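Local coordinates for protein transcriptional regulator (AraC-type DNA-binding domain-containing proteins) (Chromobacterium violaceum, PDB 3OIO) that probably binds specific DNA sequences and regulates transcription as an AraC-type regulator, of which this chain is the helix-turn-helix DNA-binding part, at residues Y56-L68 with I78-F90. Numbering follows the deposited sequence. Where two conformers were deposited one is given.
Sequences YLELRLNRARQLL and IGLACGFSSGPHF
Ala64 sits at the apolar centre, its CB 3.5 Å from CE1 of Phe90 and 3.8 Å from SG of Cys82. The contact packs helix 52-70, the long helix that in AraC-type DNA-binding domains connects the two helix-turn-helix units, against helices 75-81 and 87-98. The Cys82 sulfur lies against the helix backbone, SG 3.5 Å from Ala64 N. Further along the helix, Leu67 and Ile78 lie antiparallel alongside each other, CB of Leu67 against CG1 of Ile78, while Leu67 CD1 reaches the same sulfur and Ile78 CD1 meets Leu68 CD2 at 3.7 Å. Leu68 and Phe90 also touch Pro102, so helix 102-107 extends this core.

In the other direction, Leu61 comes in across Phe84, nearly perpendicular to it, with CD2 3.4 Å from ring atom CZ, and Leu57 CD1 lies against CE1 and CZ. The Phe84 ring is sandwiched: Phe90 CD1 lies over one face near the rim, and NH1 of Arg60 lies over the centre of the opposite face, in a cation-pi contact. Gly83, with positive phi, is the C-prime residue of a Schellman motif that ends helix 75-81, with Phe84 N bonded to Gly79 O and Gly83 N to Leu80 O. At this polar edge Arg60 bends at chi3 (42°), and its NE donates to Cys82 O at 2.8 Å, nearly straight at 170° and within the guanidinium plane; NH1 adds a weak second bond to that oxygen.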
# COMPACT_ATOMS: atom_id res chain seq x y z
N TYR A 56 1.87 -0.71 4.55
CA TYR A 56 2.42 -1.06 3.22
C TYR A 56 1.34 -1.69 2.33
O TYR A 56 1.24 -1.39 1.12
CB TYR A 56 3.60 -2.04 3.40
CG TYR A 56 4.77 -1.81 2.47
CD1 TYR A 56 4.59 -1.24 1.18
CD2 TYR A 56 6.06 -2.20 2.85
CE1 TYR A 56 5.69 -1.02 0.33
CE2 TYR A 56 7.17 -2.00 2.01
CZ TYR A 56 6.98 -1.43 0.75
OH TYR A 56 8.08 -1.26 -0.05
N LEU A 57 0.51 -2.53 2.92
CA LEU A 57 -0.63 -3.11 2.19
C LEU A 57 -1.57 -1.97 1.75
O LEU A 57 -2.04 -1.97 0.60
CB LEU A 57 -1.38 -4.10 3.07
CG LEU A 57 -2.63 -4.72 2.40
CD1 LEU A 57 -2.26 -5.52 1.12
CD2 LEU A 57 -3.41 -5.62 3.43
N GLU A 58 -1.87 -1.02 2.64
CA GLU A 58 -2.73 0.11 2.23
C GLU A 58 -2.14 0.85 1.02
O GLU A 58 -2.86 1.25 0.11
CB GLU A 58 -2.89 1.14 3.35
CG GLU A 58 -3.58 0.64 4.59
CD GLU A 58 -3.69 1.77 5.61
OE1 GLU A 58 -4.14 2.87 5.26
OE2 GLU A 58 -3.29 1.56 6.78
N LEU A 59 -0.83 1.06 1.05
CA LEU A 59 -0.14 1.77 -0.02
C LEU A 59 -0.26 0.99 -1.34
O LEU A 59 -0.61 1.56 -2.38
CB LEU A 59 1.31 1.92 0.42
CG LEU A 59 2.31 2.71 -0.37
CD1 LEU A 59 3.57 2.90 0.49
CD2 LEU A 59 2.59 1.91 -1.63
N ARG A 60 -0.00 -0.32 -1.28
CA ARG A 60 -0.10 -1.17 -2.48
C ARG A 60 -1.55 -1.22 -3.00
O ARG A 60 -1.75 -1.19 -4.22
CB ARG A 60 0.42 -2.59 -2.15
CG ARG A 60 1.97 -2.59 -1.95
CD ARG A 60 2.53 -3.84 -1.19
NE ARG A 60 1.82 -5.00 -1.71
CZ ARG A 60 1.34 -6.00 -1.00
NH1 ARG A 60 0.57 -6.92 -1.62
NH2 ARG A 60 1.62 -6.08 0.32
N LEU A 61 -2.53 -1.25 -2.09
CA LEU A 61 -3.95 -1.21 -2.50
C LEU A 61 -4.32 0.12 -3.16
O LEU A 61 -5.11 0.14 -4.13
CB LEU A 61 -4.86 -1.46 -1.29
CG LEU A 61 -4.85 -2.95 -0.88
CD1 LEU A 61 -5.55 -3.08 0.49
CD2 LEU A 61 -5.48 -3.95 -1.93
N ASN A 62 -3.77 1.24 -2.65
CA ASN A 62 -4.00 2.51 -3.30
C ASN A 62 -3.34 2.61 -4.67
O ASN A 62 -3.91 3.22 -5.58
CB ASN A 62 -3.61 3.68 -2.37
CG ASN A 62 -4.75 4.04 -1.44
OD1 ASN A 62 -5.67 4.79 -1.82
ND2 ASN A 62 -4.72 3.50 -0.22
N ARG A 63 -2.14 2.02 -4.83
CA ARG A 63 -1.57 1.98 -6.18
C ARG A 63 -2.50 1.15 -7.09
O ARG A 63 -2.73 1.50 -8.27
CB ARG A 63 -0.13 1.42 -6.17
CG ARG A 63 0.48 1.23 -7.58
CD ARG A 63 0.50 2.46 -8.50
NE ARG A 63 1.05 3.70 -7.95
CZ ARG A 63 2.34 4.05 -7.99
NH1 ARG A 63 2.74 5.22 -7.49
NH2 ARG A 63 3.24 3.23 -8.53
N ALA A 64 -3.03 0.06 -6.57
CA ALA A 64 -3.94 -0.79 -7.37
C ALA A 64 -5.17 0.03 -7.79
O ALA A 64 -5.66 -0.06 -8.94
CB ALA A 64 -4.35 -2.01 -6.56
N ARG A 65 -5.69 0.83 -6.87
CA ARG A 65 -6.84 1.68 -7.20
C ARG A 65 -6.49 2.63 -8.35
O ARG A 65 -7.31 2.82 -9.29
CB ARG A 65 -7.29 2.45 -5.93
CG ARG A 65 -8.45 3.43 -6.19
CD ARG A 65 -9.01 3.95 -4.89
NE ARG A 65 -10.09 4.88 -5.15
CZ ARG A 65 -9.93 6.21 -5.30
NH1 ARG A 65 -8.73 6.76 -5.21
NH2 ARG A 65 -10.98 7.00 -5.56
N GLN A 66 -5.31 3.25 -8.27
CA GLN A 66 -4.84 4.11 -9.36
C GLN A 66 -4.79 3.37 -10.70
O GLN A 66 -5.22 3.92 -11.72
CB GLN A 66 -3.48 4.77 -9.01
CG GLN A 66 -3.53 5.73 -7.79
CD GLN A 66 -2.16 6.24 -7.32
OE1 GLN A 66 -1.23 5.46 -7.08
NE2 GLN A 66 -2.04 7.54 -7.14
N LEU A 67 -4.30 2.13 -10.70
CA LEU A 67 -4.22 1.31 -11.92
C LEU A 67 -5.62 0.88 -12.44
O LEU A 67 -5.84 0.80 -13.65
CB LEU A 67 -3.33 0.08 -11.70
CG LEU A 67 -1.85 0.39 -11.42
CD1 LEU A 67 -1.13 -0.90 -11.01
CD2 LEU A 67 -1.14 1.04 -12.61
N LEU A 68 -6.54 0.64 -11.52
CA LEU A 68 -7.91 0.31 -11.88
C LEU A 68 -8.60 1.47 -12.54
O LEU A 68 -9.47 1.27 -13.41
CB LEU A 68 -8.69 -0.12 -10.65
CG LEU A 68 -8.27 -1.53 -10.17
CD1 LEU A 68 -8.70 -1.71 -8.72
CD2 LEU A 68 -8.88 -2.65 -11.07
N ILE A 78 -3.02 -6.30 -12.47
CA ILE A 78 -2.90 -5.19 -11.53
C ILE A 78 -2.53 -5.77 -10.17
O ILE A 78 -1.64 -5.24 -9.46
CB ILE A 78 -4.19 -4.36 -11.45
CG1 ILE A 78 -4.29 -3.50 -12.71
CG2 ILE A 78 -4.20 -3.46 -10.18
CD1 ILE A 78 -5.70 -2.94 -12.97
N GLY A 79 -3.17 -6.88 -9.80
CA GLY A 79 -2.83 -7.54 -8.52
C GLY A 79 -1.35 -7.90 -8.50
O GLY A 79 -0.66 -7.64 -7.52
N LEU A 80 -0.84 -8.47 -9.59
CA LEU A 80 0.59 -8.86 -9.63
C LEU A 80 1.53 -7.65 -9.57
O LEU A 80 2.54 -7.67 -8.88
CB LEU A 80 0.89 -9.68 -10.91
CG LEU A 80 0.49 -11.15 -10.91
CD1 LEU A 80 0.59 -11.72 -12.36
CD2 LEU A 80 1.39 -11.96 -9.99
N ALA A 81 1.16 -6.58 -10.26
CA ALA A 81 1.95 -5.35 -10.28
C ALA A 81 2.01 -4.66 -8.93
O ALA A 81 2.88 -3.82 -8.69
CB ALA A 81 1.36 -4.36 -11.32
N CYS A 82 1.07 -4.98 -8.04
CA CYS A 82 1.03 -4.34 -6.73
C CYS A 82 1.42 -5.32 -5.64
O CYS A 82 1.15 -5.09 -4.46
CB CYS A 82 -0.35 -3.72 -6.47
SG CYS A 82 -0.72 -2.41 -7.64
N GLY A 83 2.09 -6.42 -6.03
CA GLY A 83 2.73 -7.32 -5.07
C GLY A 83 1.86 -8.45 -4.53
O GLY A 83 2.26 -9.13 -3.58
N PHE A 84 0.66 -8.63 -5.08
CA PHE A 84 -0.25 -9.68 -4.64
C PHE A 84 0.11 -10.99 -5.30
O PHE A 84 0.76 -10.99 -6.35
CB PHE A 84 -1.71 -9.26 -4.89
CG PHE A 84 -2.11 -8.11 -4.06
CD1 PHE A 84 -2.63 -8.31 -2.78
CD2 PHE A 84 -1.89 -6.80 -4.50
CE1 PHE A 84 -2.95 -7.22 -1.95
CE2 PHE A 84 -2.21 -5.70 -3.68
CZ PHE A 84 -2.75 -5.93 -2.40
N SER A 85 -0.26 -12.12 -4.74
CA SER A 85 0.12 -13.35 -5.40
C SER A 85 -1.03 -14.22 -5.79
O SER A 85 -0.82 -15.38 -6.12
CB SER A 85 1.09 -14.18 -4.59
OG SER A 85 1.92 -14.89 -5.47
N SER A 86 -2.23 -13.68 -5.71
CA SER A 86 -3.33 -14.29 -6.46
C SER A 86 -4.42 -13.27 -6.65
O SER A 86 -4.51 -12.27 -5.90
CB SER A 86 -3.89 -15.53 -5.75
OG SER A 86 -4.70 -15.21 -4.63
N GLY A 87 -5.26 -13.55 -7.65
CA GLY A 87 -6.43 -12.75 -7.90
C GLY A 87 -7.37 -12.73 -6.70
O GLY A 87 -7.79 -11.63 -6.29
N PRO A 88 -7.75 -13.93 -6.18
CA PRO A 88 -8.67 -13.92 -5.05
C PRO A 88 -8.10 -13.17 -3.86
O PRO A 88 -8.82 -12.45 -3.21
CB PRO A 88 -8.90 -15.41 -4.76
CG PRO A 88 -8.74 -16.07 -6.09
CD PRO A 88 -7.62 -15.27 -6.76
N HIS A 89 -6.80 -13.31 -3.59
CA HIS A 89 -6.22 -12.55 -2.49
C HIS A 89 -6.29 -11.04 -2.73
O HIS A 89 -6.69 -10.27 -1.86
CB HIS A 89 -4.78 -12.99 -2.24
CG HIS A 89 -4.11 -12.22 -1.15
ND1 HIS A 89 -2.90 -11.60 -1.35
CD2 HIS A 89 -4.47 -11.97 0.13
CE1 HIS A 89 -2.53 -10.99 -0.22
NE2 HIS A 89 -3.47 -11.20 0.69
N PHE A 90 -5.89 -10.61 -3.92
CA PHE A 90 -5.98 -9.19 -4.26
C PHE A 90 -7.43 -8.68 -4.13
O PHE A 90 -7.67 -7.65 -3.48
CB PHE A 90 -5.44 -8.96 -5.67
CG PHE A 90 -5.74 -7.59 -6.20
CD1 PHE A 90 -5.37 -6.44 -5.47
CD2 PHE A 90 -6.37 -7.44 -7.43
CE1 PHE A 90 -5.68 -5.15 -5.95
CE2 PHE A 90 -6.67 -6.16 -7.93
CZ PHE A 90 -6.32 -5.01 -7.21